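Local coordinates for VgrG protein (Vibrio cholerae, PDB 4DTH), which probably cross-links actin as a toxin, and binds ATP and magnesium ions, at residues S284-I289 and P344-L349. Sequence-based numbering, arbitrary orientation.
With ATP (adenosine-5'-triphosphate), chain B.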
loop_
_atom_site.group_PDB
_atom_site.type_symbol
_atom_site.label_atom_id
_atom_site.label_comp_id
_atom_site.label_asym_id
_atom_site.label_seq_id
_atom_site.Cartn_x
_atom_site.Cartn_y
_atom_site.Cartn_z
ATOM N N SER A 284 1.694 15.574 -5.880
ATOM C CA SER A 284 1.226 16.625 -6.793
ATOM C C SER A 284 -0.296 16.631 -7.047
ATOM O O SER A 284 -0.831 17.679 -7.410
ATOM C CB SER A 284 2.013 16.598 -8.100
ATOM O OG SER A 284 1.697 15.447 -8.861
ATOM N N LYS A 285 -0.996 15.502 -6.790
ATOM C CA LYS A 285 -2.456 15.415 -6.970
ATOM C C LYS A 285 -3.214 16.366 -6.036
ATOM O O LYS A 285 -4.246 16.916 -6.438
ATOM C CB LYS A 285 -2.963 13.977 -6.773
ATOM C CG LYS A 285 -2.535 12.967 -7.860
ATOM C CD LYS A 285 -3.246 13.132 -9.217
ATOM C CE LYS A 285 -4.688 12.676 -9.228
ATOM N NZ LYS A 285 -5.299 12.825 -10.573
ATOM N N ILE A 286 -2.704 16.574 -4.805
ATOM C CA ILE A 286 -3.358 17.443 -3.814
ATOM C C ILE A 286 -3.554 18.903 -4.250
ATOM O O ILE A 286 -4.517 19.532 -3.811
ATOM C CB ILE A 286 -2.801 17.271 -2.376
ATOM C CG1 ILE A 286 -3.891 17.604 -1.315
ATOM C CG2 ILE A 286 -1.511 18.084 -2.176
ATOM C CD1 ILE A 286 -3.541 17.323 0.123
ATOM N N VAL A 287 -2.662 19.423 -5.123
ATOM C CA VAL A 287 -2.718 20.788 -5.669
ATOM C C VAL A 287 -4.072 21.061 -6.353
ATOM O O VAL A 287 -4.575 22.185 -6.294
ATOM C CB VAL A 287 -1.466 21.052 -6.567
ATOM C CG1 VAL A 287 -1.764 21.924 -7.782
ATOM C CG2 VAL A 287 -0.337 21.647 -5.745
ATOM N N GLU A 288 -4.685 19.998 -6.923
ATOM C CA GLU A 288 -5.983 20.032 -7.604
ATOM C C GLU A 288 -7.158 20.411 -6.694
ATOM O O GLU A 288 -8.186 20.858 -7.204
ATOM C CB GLU A 288 -6.262 18.692 -8.316
ATOM C CG GLU A 288 -5.248 18.332 -9.395
ATOM C CD GLU A 288 -5.247 16.907 -9.930
ATOM O OE1 GLU A 288 -6.156 16.121 -9.579
ATOM O OE2 GLU A 288 -4.323 16.579 -10.709
ATOM N N ILE A 289 -7.021 20.254 -5.357
ATOM C CA ILE A 289 -8.107 20.600 -4.437
ATOM C C ILE A 289 -8.195 22.109 -4.187
ATOM O O ILE A 289 -9.164 22.570 -3.587
ATOM C CB ILE A 289 -8.142 19.756 -3.130
ATOM C CG1 ILE A 289 -7.122 20.249 -2.070
ATOM C CG2 ILE A 289 -8.034 18.234 -3.417
ATOM C CD1 ILE A 289 -7.325 19.676 -0.678
ATOM N N PRO A 344 -17.032 13.729 -7.370
ATOM C CA PRO A 344 -16.040 13.101 -6.473
ATOM C C PRO A 344 -14.879 13.989 -6.082
ATOM O O PRO A 344 -14.462 14.843 -6.860
ATOM C CB PRO A 344 -15.575 11.852 -7.233
ATOM C CG PRO A 344 -16.393 11.778 -8.462
ATOM C CD PRO A 344 -16.988 13.116 -8.713
ATOM N N GLU A 345 -14.387 13.796 -4.854
ATOM C CA GLU A 345 -13.266 14.566 -4.326
ATOM C C GLU A 345 -12.070 13.674 -4.153
ATOM O O GLU A 345 -12.221 12.471 -3.932
ATOM C CB GLU A 345 -13.640 15.219 -3.002
ATOM C CG GLU A 345 -14.675 16.314 -3.193
ATOM C CD GLU A 345 -15.224 16.832 -1.888
ATOM O OE1 GLU A 345 -16.042 16.122 -1.258
ATOM O OE2 GLU A 345 -14.801 17.934 -1.477
ATOM N N LEU A 346 -10.877 14.255 -4.249
ATOM C CA LEU A 346 -9.640 13.490 -4.131
ATOM C C LEU A 346 -9.497 12.792 -2.789
ATOM O O LEU A 346 -9.712 13.399 -1.736
ATOM C CB LEU A 346 -8.418 14.399 -4.390
ATOM C CG LEU A 346 -7.027 13.793 -4.141
ATOM C CD1 LEU A 346 -6.651 12.762 -5.209
ATOM C CD2 LEU A 346 -5.969 14.875 -4.102
ATOM N N ALA A 347 -9.142 11.500 -2.845
ATOM C CA ALA A 347 -8.824 10.715 -1.672
ATOM C C ALA A 347 -7.317 10.501 -1.710
ATOM O O ALA A 347 -6.738 10.313 -2.786
ATOM C CB ALA A 347 -9.540 9.364 -1.706
ATOM N N ILE A 348 -6.685 10.564 -0.542
ATOM C CA ILE A 348 -5.250 10.310 -0.391
ATOM C C ILE A 348 -5.082 9.134 0.541
ATOM O O ILE A 348 -5.799 9.024 1.541
ATOM C CB ILE A 348 -4.407 11.565 -0.013
ATOM C CG1 ILE A 348 -4.948 12.255 1.270
ATOM C CG2 ILE A 348 -4.327 12.520 -1.230
ATOM C CD1 ILE A 348 -4.094 13.487 1.791
ATOM N N LEU A 349 -4.184 8.213 0.175
ATOM C CA LEU A 349 -4.009 6.947 0.879
ATOM C C LEU A 349 -2.727 6.801 1.647
ATOM O O LEU A 349 -1.708 7.358 1.261
ATOM C CB LEU A 349 -4.168 5.794 -0.118
ATOM C CG LEU A 349 -5.618 5.354 -0.369
ATOM C CD1 LEU A 349 -6.418 6.397 -1.179
ATOM C CD2 LEU A 349 -5.636 4.070 -1.075
HETATM P PG ATP B . 3.420 -0.975 -3.232
HETATM O O1G ATP B . 3.477 -0.522 -1.807
HETATM O O2G ATP B . 3.568 0.187 -4.173
HETATM O O3G ATP B . 4.486 -1.984 -3.551
HETATM P PB ATP B . 1.208 -2.255 -4.562
HETATM O O1B ATP B . 1.382 -1.457 -5.793
HETATM O O2B ATP B . 1.718 -3.652 -4.818
HETATM O O3B ATP B . 1.978 -1.639 -3.444
HETATM P PA ATP B . -1.421 -1.285 -4.161
HETATM O O1A ATP B . -0.868 0.000 -4.639
HETATM O O2A ATP B . -2.513 -1.714 -5.144
HETATM O O3A ATP B . -0.341 -2.311 -4.152
HETATM O "O5'" ATP B . -2.011 -1.073 -2.684
HETATM C "C5'" ATP B . -2.820 -2.144 -2.169
HETATM C "C4'" ATP B . -3.450 -1.800 -0.846
HETATM O "O4'" ATP B . -4.223 -0.570 -0.964
HETATM C "C3'" ATP B . -4.442 -2.852 -0.349
HETATM O "O3'" ATP B . -4.441 -2.976 1.071
HETATM C "C2'" ATP B . -5.765 -2.306 -0.869
HETATM O "O2'" ATP B . -6.908 -2.866 -0.245
HETATM C "C1'" ATP B . -5.559 -0.837 -0.563
HETATM N N9 ATP B . -6.467 0.102 -1.228
HETATM C C8 ATP B . -6.653 0.262 -2.574
HETATM N N7 ATP B . -7.526 1.193 -2.876
HETATM C C5 ATP B . -7.946 1.675 -1.644
HETATM C C6 ATP B . -8.856 2.683 -1.267
HETATM N N6 ATP B . -9.548 3.429 -2.138
HETATM N N1 ATP B . -9.021 2.917 0.055
HETATM C C2 ATP B . -8.323 2.193 0.934
HETATM N N3 ATP B . -7.440 1.225 0.702
HETATM C C4 ATP B . -7.294 1.003 -0.617
#
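L346 carries its CG anti to its own backbone N (chi1 173°), which points the side chain at the helically wound loop segment 284-289, and chi2 of 72° places CD1 near K285 CB, at 4.2 Å. CD2 lies 3.5 Å from K285 O and 3.7 Å from I286 CA, so the methyl packs on backbone as much as on side chains. K285 CB is also 4.1 Å from the same CD2; beyond it the chain bends at chi2 and chi3 and turns outward to a long salt bridge with E288, NZ to OE1 3.5 Å. I289 crosses the leucine at about a right angle, its CG2 4.0 Å from L346 CB. Deeper in, the CD1 methyls of I286 and I348 meet at 4.2 Å, and Y230 of helix 221-245 packs against both isoleucines. The contact is apolar apart from the methyl resting against the K285 carbonyl oxygen, which accepts a hydrogen bond from E288 N. Strand 343-352 pairs antiparallel with strands 173-180, 277-279 and 337-338. On L349, CD2 lies 3.4 Å from C5 of the ATP adenine. The contact packs a helically wound loop against one face of a β-strand in an α/β domain, the same strand lending L349 to the nucleotide pocket of the actin cross-linking domain.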